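Local coordinates for aldehyde dehydrogenase family protein (Pseudomonas syringae pv. tomato, PDB 5IUV) that oxidises indole-3-acetaldehyde to the auxin indole-3-acetic acid, probably using NAD+ as the hydride acceptor, and contributes to bacterial virulence, at residues Ala232-Thr246 against Tyr255-Gly269. Sequence-based numbering, arbitrary orientation.
With NAD (nicotinamide-adenine-dinucleotide), chain C.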
loop_
_atom_site.group_PDB
_atom_site.type_symbol
_atom_site.label_atom_id
_atom_site.label_comp_id
_atom_site.label_asym_id
_atom_site.label_seq_id
_atom_site.Cartn_x
_atom_site.Cartn_y
_atom_site.Cartn_z
ATOM N N ALA A 232 -13.600 19.379 -24.502
ATOM C CA ALA A 232 -12.604 19.961 -23.603
ATOM C C ALA A 232 -13.089 21.258 -22.952
ATOM O O ALA A 232 -12.660 21.612 -21.848
ATOM C CB ALA A 232 -11.310 20.202 -24.347
ATOM N N LEU A 233 -13.986 21.964 -23.627
ATOM C CA LEU A 233 -14.558 23.195 -23.081
ATOM C C LEU A 233 -15.883 22.972 -22.350
ATOM O O LEU A 233 -16.472 23.922 -21.834
ATOM C CB LEU A 233 -14.777 24.220 -24.196
ATOM C CG LEU A 233 -13.547 24.923 -24.761
ATOM C CD1 LEU A 233 -13.895 25.623 -26.071
ATOM C CD2 LEU A 233 -13.020 25.923 -23.741
ATOM N N HIS A 234 -16.366 21.735 -22.315
ATOM C CA HIS A 234 -17.709 21.500 -21.776
ATOM C C HIS A 234 -17.763 21.725 -20.266
ATOM O O HIS A 234 -16.894 21.264 -19.535
ATOM C CB HIS A 234 -18.206 20.092 -22.108
ATOM C CG HIS A 234 -19.698 19.974 -22.076
ATOM N ND1 HIS A 234 -20.412 19.896 -20.899
ATOM C CD2 HIS A 234 -20.613 19.951 -23.073
ATOM C CE1 HIS A 234 -21.703 19.819 -21.175
ATOM N NE2 HIS A 234 -21.852 19.847 -22.487
ATOM N N MET A 235 -18.798 22.427 -19.810
ATOM C CA MET A 235 -18.901 22.809 -18.406
ATOM C C MET A 235 -19.375 21.673 -17.494
ATOM O O MET A 235 -19.385 21.827 -16.275
ATOM C CB MET A 235 -19.837 24.017 -18.253
ATOM C CG MET A 235 -19.322 25.277 -18.942
ATOM S SD MET A 235 -17.780 25.837 -18.192
ATOM C CE MET A 235 -18.386 26.428 -16.615
ATOM N N ASP A 236 -19.766 20.542 -18.067
ATOM C CA ASP A 236 -20.206 19.421 -17.238
ATOM C C ASP A 236 -19.374 18.158 -17.482
ATOM O O ASP A 236 -19.783 17.053 -17.131
ATOM C CB ASP A 236 -21.699 19.137 -17.467
ATOM C CG ASP A 236 -22.306 18.264 -16.370
ATOM O OD1 ASP A 236 -22.017 18.514 -15.184
ATOM O OD2 ASP A 236 -23.058 17.318 -16.695
ATOM N N VAL A 237 -18.206 18.327 -18.090
ATOM C CA VAL A 237 -17.226 17.245 -18.162
ATOM C C VAL A 237 -16.263 17.419 -16.993
ATOM O O VAL A 237 -15.701 18.502 -16.808
ATOM C CB VAL A 237 -16.460 17.247 -19.509
ATOM C CG1 VAL A 237 -15.255 16.312 -19.459
ATOM C CG2 VAL A 237 -17.388 16.863 -20.660
ATOM N N ASP A 238 -16.083 16.372 -16.190
ATOM C CA ASP A 238 -15.268 16.471 -14.985
ATOM C C ASP A 238 -13.779 16.341 -15.272
ATOM O O ASP A 238 -12.955 16.974 -14.617
ATOM C CB ASP A 238 -15.685 15.399 -13.966
ATOM C CG ASP A 238 -17.130 15.542 -13.535
ATOM O OD1 ASP A 238 -17.424 16.490 -12.782
ATOM O OD2 ASP A 238 -17.975 14.718 -13.952
ATOM N N THR A 239 -13.445 15.512 -16.255
ATOM C CA THR A 239 -12.061 15.150 -16.517
ATOM C C THR A 239 -11.892 14.924 -18.001
ATOM O O THR A 239 -12.759 14.326 -18.634
ATOM C CB THR A 239 -11.657 13.857 -15.746
ATOM O OG1 THR A 239 -11.713 14.091 -14.333
ATOM C CG2 THR A 239 -10.264 13.389 -16.130
ATOM N N VAL A 240 -10.794 15.406 -18.566
ATOM C CA VAL A 240 -10.452 15.012 -19.920
ATOM C C VAL A 240 -9.103 14.289 -19.893
ATOM O O VAL A 240 -8.149 14.725 -19.243
ATOM C CB VAL A 240 -10.427 16.223 -20.895
ATOM C CG1 VAL A 240 -9.444 17.294 -20.439
ATOM C CG2 VAL A 240 -10.119 15.770 -22.325
ATOM N N VAL A 241 -9.046 13.140 -20.555
ATOM C CA VAL A 241 -7.774 12.455 -20.728
ATOM C C VAL A 241 -7.455 12.467 -22.205
ATOM O O VAL A 241 -8.346 12.341 -23.043
ATOM C CB VAL A 241 -7.795 11.023 -20.169
ATOM C CG1 VAL A 241 -7.997 11.073 -18.662
ATOM C CG2 VAL A 241 -8.892 10.165 -20.833
ATOM N N PHE A 242 -6.175 12.637 -22.512
ATOM C CA PHE A 242 -5.734 12.928 -23.862
ATOM C C PHE A 242 -4.461 12.187 -24.201
ATOM O O PHE A 242 -3.555 12.082 -23.380
ATOM C CB PHE A 242 -5.513 14.438 -24.016
ATOM C CG PHE A 242 -4.882 14.851 -25.328
ATOM C CD1 PHE A 242 -3.515 15.069 -25.419
ATOM C CD2 PHE A 242 -5.663 15.056 -26.456
ATOM C CE1 PHE A 242 -2.931 15.461 -26.617
ATOM C CE2 PHE A 242 -5.090 15.445 -27.656
ATOM C CZ PHE A 242 -3.721 15.651 -27.736
ATOM N N THR A 243 -4.401 11.685 -25.424
ATOM C CA THR A 243 -3.159 11.186 -25.988
ATOM C C THR A 243 -3.010 11.776 -27.389
ATOM O O THR A 243 -3.901 11.646 -28.228
ATOM C CB THR A 243 -3.129 9.650 -26.036
ATOM O OG1 THR A 243 -3.102 9.130 -24.704
ATOM C CG2 THR A 243 -1.904 9.179 -26.750
ATOM N N GLY A 244 -1.892 12.449 -27.629
ATOM C CA GLY A 244 -1.680 13.126 -28.890
ATOM C C GLY A 244 -0.437 13.991 -28.859
ATOM O O GLY A 244 0.504 13.709 -28.118
ATOM N N SER A 245 -0.428 15.036 -29.678
ATOM C CA SER A 245 0.714 15.927 -29.765
ATOM C C SER A 245 0.819 16.830 -28.540
ATOM O O SER A 245 -0.163 17.087 -27.839
ATOM C CB SER A 245 0.642 16.784 -31.035
ATOM O OG SER A 245 -0.400 17.745 -30.969
ATOM N N THR A 246 2.031 17.305 -28.290
ATOM C CA THR A 246 2.278 18.230 -27.200
ATOM C C THR A 246 1.541 19.545 -27.431
ATOM O O THR A 246 1.011 20.137 -26.497
ATOM C CB THR A 246 3.786 18.486 -27.029
ATOM O OG1 THR A 246 4.419 17.278 -26.580
ATOM C CG2 THR A 246 4.033 19.590 -26.005
ATOM N N TYR A 255 -8.123 25.197 -22.422
ATOM C CA TYR A 255 -9.569 24.965 -22.453
ATOM C C TYR A 255 -10.151 24.709 -21.064
ATOM O O TYR A 255 -11.240 25.178 -20.746
ATOM C CB TYR A 255 -9.927 23.776 -23.346
ATOM C CG TYR A 255 -9.653 23.943 -24.823
ATOM C CD1 TYR A 255 -9.714 25.184 -25.440
ATOM C CD2 TYR A 255 -9.344 22.837 -25.607
ATOM C CE1 TYR A 255 -9.466 25.318 -26.806
ATOM C CE2 TYR A 255 -9.099 22.956 -26.961
ATOM C CZ TYR A 255 -9.161 24.197 -27.558
ATOM O OH TYR A 255 -8.911 24.301 -28.914
ATOM N N ALA A 256 -9.444 23.937 -20.247
ATOM C CA ALA A 256 -9.927 23.657 -18.901
ATOM C C ALA A 256 -9.988 24.941 -18.082
ATOM O O ALA A 256 -10.953 25.180 -17.351
ATOM C CB ALA A 256 -9.045 22.642 -18.228
ATOM N N GLY A 257 -8.952 25.766 -18.213
ATOM C CA GLY A 257 -8.894 27.048 -17.532
ATOM C C GLY A 257 -9.979 28.018 -17.980
ATOM O O GLY A 257 -10.476 28.819 -17.191
ATOM N N GLU A 258 -10.343 27.946 -19.253
ATOM C CA GLU A 258 -11.366 28.824 -19.806
ATOM C C GLU A 258 -12.775 28.371 -19.432
ATOM O O GLU A 258 -13.724 29.143 -19.536
ATOM C CB GLU A 258 -11.244 28.888 -21.330
ATOM C CG GLU A 258 -9.997 29.585 -21.840
ATOM C CD GLU A 258 -9.899 29.538 -23.361
ATOM O OE1 GLU A 258 -10.650 28.762 -23.990
ATOM O OE2 GLU A 258 -9.073 30.279 -23.928
ATOM N N SER A 259 -12.914 27.120 -19.010
ATOM C CA SER A 259 -14.239 26.554 -18.787
ATOM C C SER A 259 -14.501 26.262 -17.311
ATOM O O SER A 259 -14.855 27.174 -16.560
ATOM C CB SER A 259 -14.443 25.285 -19.643
ATOM O OG SER A 259 -13.431 24.316 -19.427
ATOM N N ASN A 260 -14.326 25.013 -16.884
ATOM C CA ASN A 260 -14.758 24.614 -15.540
ATOM C C ASN A 260 -13.667 24.040 -14.633
ATOM O O ASN A 260 -13.975 23.388 -13.628
ATOM C CB ASN A 260 -15.893 23.584 -15.652
ATOM C CG ASN A 260 -15.431 22.257 -16.260
ATOM O OD1 ASN A 260 -14.377 22.176 -16.897
ATOM N ND2 ASN A 260 -16.226 21.209 -16.061
ATOM N N MET A 261 -12.404 24.272 -14.987
ATOM C CA MET A 261 -11.272 23.743 -14.230
ATOM C C MET A 261 -11.326 22.210 -14.157
ATOM O O MET A 261 -10.943 21.608 -13.146
ATOM C CB MET A 261 -11.233 24.348 -12.814
ATOM C CG MET A 261 -9.910 24.178 -12.071
ATOM S SD MET A 261 -10.023 24.500 -10.282
ATOM C CE MET A 261 -10.499 26.194 -10.368
ATOM N N LYS A 262 -11.795 21.576 -15.232
ATOM C CA LYS A 262 -11.828 20.113 -15.284
ATOM C C LYS A 262 -10.416 19.562 -15.122
ATOM O O LYS A 262 -9.449 20.237 -15.474
ATOM C CB LYS A 262 -12.446 19.623 -16.603
ATOM C CG LYS A 262 -11.761 20.152 -17.862
ATOM C CD LYS A 262 -12.256 19.425 -19.125
ATOM C CE LYS A 262 -13.740 19.674 -19.382
ATOM N NZ LYS A 262 -14.076 21.123 -19.508
ATOM N N ARG A 263 -10.285 18.353 -14.570
ATOM C CA ARG A 263 -8.968 17.726 -14.476
ATOM C C ARG A 263 -8.462 17.410 -15.886
ATOM O O ARG A 263 -9.234 17.022 -16.760
ATOM C CB ARG A 263 -9.005 16.453 -13.619
ATOM C CG ARG A 263 -9.207 16.695 -12.130
ATOM C CD ARG A 263 -10.680 16.752 -11.748
ATOM N NE ARG A 263 -10.836 16.874 -10.301
ATOM C CZ ARG A 263 -10.990 18.028 -9.654
ATOM N NH1 ARG A 263 -11.035 19.173 -10.322
ATOM N NH2 ARG A 263 -11.113 18.033 -8.333
ATOM N N VAL A 264 -7.166 17.603 -16.104
ATOM C CA VAL A 264 -6.557 17.379 -17.410
ATOM C C VAL A 264 -5.373 16.435 -17.271
ATOM O O VAL A 264 -4.441 16.714 -16.523
ATOM C CB VAL A 264 -6.079 18.705 -18.050
ATOM C CG1 VAL A 264 -5.362 18.448 -19.371
ATOM C CG2 VAL A 264 -7.244 19.646 -18.258
ATOM N N TRP A 265 -5.418 15.316 -17.985
ATOM C CA TRP A 265 -4.343 14.336 -17.943
ATOM C C TRP A 265 -3.841 14.093 -19.355
ATOM O O TRP A 265 -4.619 13.745 -20.238
ATOM C CB TRP A 265 -4.816 13.025 -17.314
ATOM C CG TRP A 265 -5.369 13.170 -15.923
ATOM C CD1 TRP A 265 -6.685 13.244 -15.567
ATOM C CD2 TRP A 265 -4.620 13.253 -14.712
ATOM N NE1 TRP A 265 -6.801 13.365 -14.205
ATOM C CE2 TRP A 265 -5.545 13.375 -13.656
ATOM C CE3 TRP A 265 -3.254 13.228 -14.414
ATOM C CZ2 TRP A 265 -5.148 13.476 -12.327
ATOM C CZ3 TRP A 265 -2.864 13.331 -13.099
ATOM C CH2 TRP A 265 -3.806 13.454 -12.071
ATOM N N LEU A 266 -2.538 14.264 -19.555
ATOM C CA LEU A 266 -1.967 14.306 -20.898
ATOM C C LEU A 266 -0.901 13.245 -21.132
ATOM O O LEU A 266 -0.035 13.022 -20.287
ATOM C CB LEU A 266 -1.356 15.689 -21.162
ATOM C CG LEU A 266 -2.268 16.878 -20.847
ATOM C CD1 LEU A 266 -1.484 18.187 -20.770
ATOM C CD2 LEU A 266 -3.369 16.958 -21.890
ATOM N N GLU A 267 -0.966 12.614 -22.298
ATOM C CA GLU A 267 0.099 11.750 -22.788
ATOM C C GLU A 267 0.502 12.299 -24.148
ATOM O O GLU A 267 -0.270 12.220 -25.095
ATOM C CB GLU A 267 -0.366 10.297 -22.895
ATOM C CG GLU A 267 -0.848 9.688 -21.582
ATOM C CD GLU A 267 0.185 8.762 -20.957
ATOM O OE1 GLU A 267 1.196 8.466 -21.634
ATOM O OE2 GLU A 267 -0.015 8.327 -19.803
ATOM N N ALA A 268 1.697 12.870 -24.248
ATOM C CA ALA A 268 2.046 13.646 -25.425
ATOM C C ALA A 268 3.262 13.081 -26.145
ATOM O O ALA A 268 3.538 11.888 -26.071
ATOM C CB ALA A 268 2.279 15.101 -25.045
ATOM N N GLY A 269 3.984 13.941 -26.848
ATOM C CA GLY A 269 5.069 13.485 -27.697
ATOM C C GLY A 269 6.263 12.907 -26.962
ATOM O O GLY A 269 6.326 12.907 -25.730
HETATM P PA NAD C . -3.083 15.375 -32.274
HETATM O O1A NAD C . -2.544 16.168 -31.146
HETATM O O2A NAD C . -3.120 16.121 -33.594
HETATM O O5B NAD C . -4.533 14.854 -31.932
HETATM C C5B NAD C . -4.847 13.810 -30.988
HETATM C C4B NAD C . -6.344 13.815 -30.805
HETATM O O4B NAD C . -6.762 15.132 -30.383
HETATM C C3B NAD C . -7.208 13.470 -32.022
HETATM O O3B NAD C . -8.359 12.728 -31.633
HETATM C C2B NAD C . -7.604 14.846 -32.559
HETATM O O2B NAD C . -8.811 14.807 -33.316
HETATM C C1B NAD C . -7.756 15.625 -31.256
HETATM N N9A NAD C . -7.621 17.076 -31.337
HETATM C C8A NAD C . -6.943 17.807 -32.277
HETATM N N7A NAD C . -7.077 19.105 -32.149
HETATM C C5A NAD C . -7.884 19.241 -31.024
HETATM C C6A NAD C . -8.354 20.373 -30.326
HETATM N N6A NAD C . -8.134 21.634 -30.713
HETATM N N1A NAD C . -9.090 20.157 -29.209
HETATM C C2A NAD C . -9.350 18.899 -28.840
HETATM N N3A NAD C . -8.974 17.758 -29.425
HETATM C C4A NAD C . -8.226 17.999 -30.517
HETATM O O3 NAD C . -2.184 14.059 -32.467
HETATM P PN NAD C . -2.192 12.850 -33.522
HETATM O O1N NAD C . -1.596 13.378 -34.772
HETATM O O2N NAD C . -3.550 12.258 -33.566
HETATM O O5D NAD C . -1.249 11.768 -32.821
HETATM C C5D NAD C . 0.192 11.834 -32.899
HETATM C C4D NAD C . 0.711 12.341 -31.576
HETATM O O4D NAD C . 0.296 11.442 -30.521
HETATM C C3D NAD C . 2.229 12.407 -31.459
HETATM O O3D NAD C . 2.617 13.650 -30.885
HETATM C C2D NAD C . 2.532 11.218 -30.539
HETATM O O2D NAD C . 3.712 11.320 -29.748
HETATM C C1D NAD C . 1.305 11.212 -29.599
HETATM N N1N NAD C . 1.127 9.842 -28.957
HETATM C C2N NAD C . 1.371 9.794 -27.563
HETATM C C3N NAD C . 1.178 8.606 -26.874
HETATM C C7N NAD C . 1.488 8.464 -25.405
HETATM O O7N NAD C . 2.108 9.372 -24.811
HETATM N N7N NAD C . 1.186 7.328 -24.826
HETATM C C4N NAD C . 0.766 7.477 -27.584
HETATM C C5N NAD C . 0.564 7.540 -28.959
HETATM C C6N NAD C . 0.746 8.739 -29.629
HETATM O O HOH W 1 -9.487 13.416 -12.909
#
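Strands 239-243 and 263-267 pair in parallel within a beta-alpha-beta unit of the NAD-binding sheet, with helix 246-258 as the crossover. Backbone bonds run from Arg263 N to Asp238 O at one end to Gly244 N and Glu267 O at the other. On one face, Thr239 CG2 meets the edge of the Trp265 ring, 3.6 Å from CD1. A water joins Thr239 OG1 to Trp265 NE1. On the other face, Leu266 CD2 packs against Phe242 CB, and both touch helix 246-258.

Before the strands, Lys262 folds back through bends at chi3 and chi4 (64° and 57°). Its NZ lies 2.8 Å from both Ala232 O and His234 O and also bonds to Asn260 OD1. Three oxygens thus hold this buried ammonium. Asn260 ND2 gives a straight bond to Val237 O (2.9 Å) and a weak one to Met235 O, so Asn260 and Lys262 together hold turn 234-237. Nearby, Ala232 CB touches Tyr255 CD2 at 3.5 Å. From this helix end, Tyr255 OH takes a weak hydrogen bond from adenine N6A.

At the far end, Ser245 N and OG both bond to NAD O1A, at 2.8 and 2.7 Å. Carboxamide N7N gives a weak bond to Glu267 OE1. The pairing thus brings both strand ends to one cofactor, Ser245 at the diphosphate and the predicted catalytic Glu267 at the carboxamide, while Lys262 ties down the opposite end.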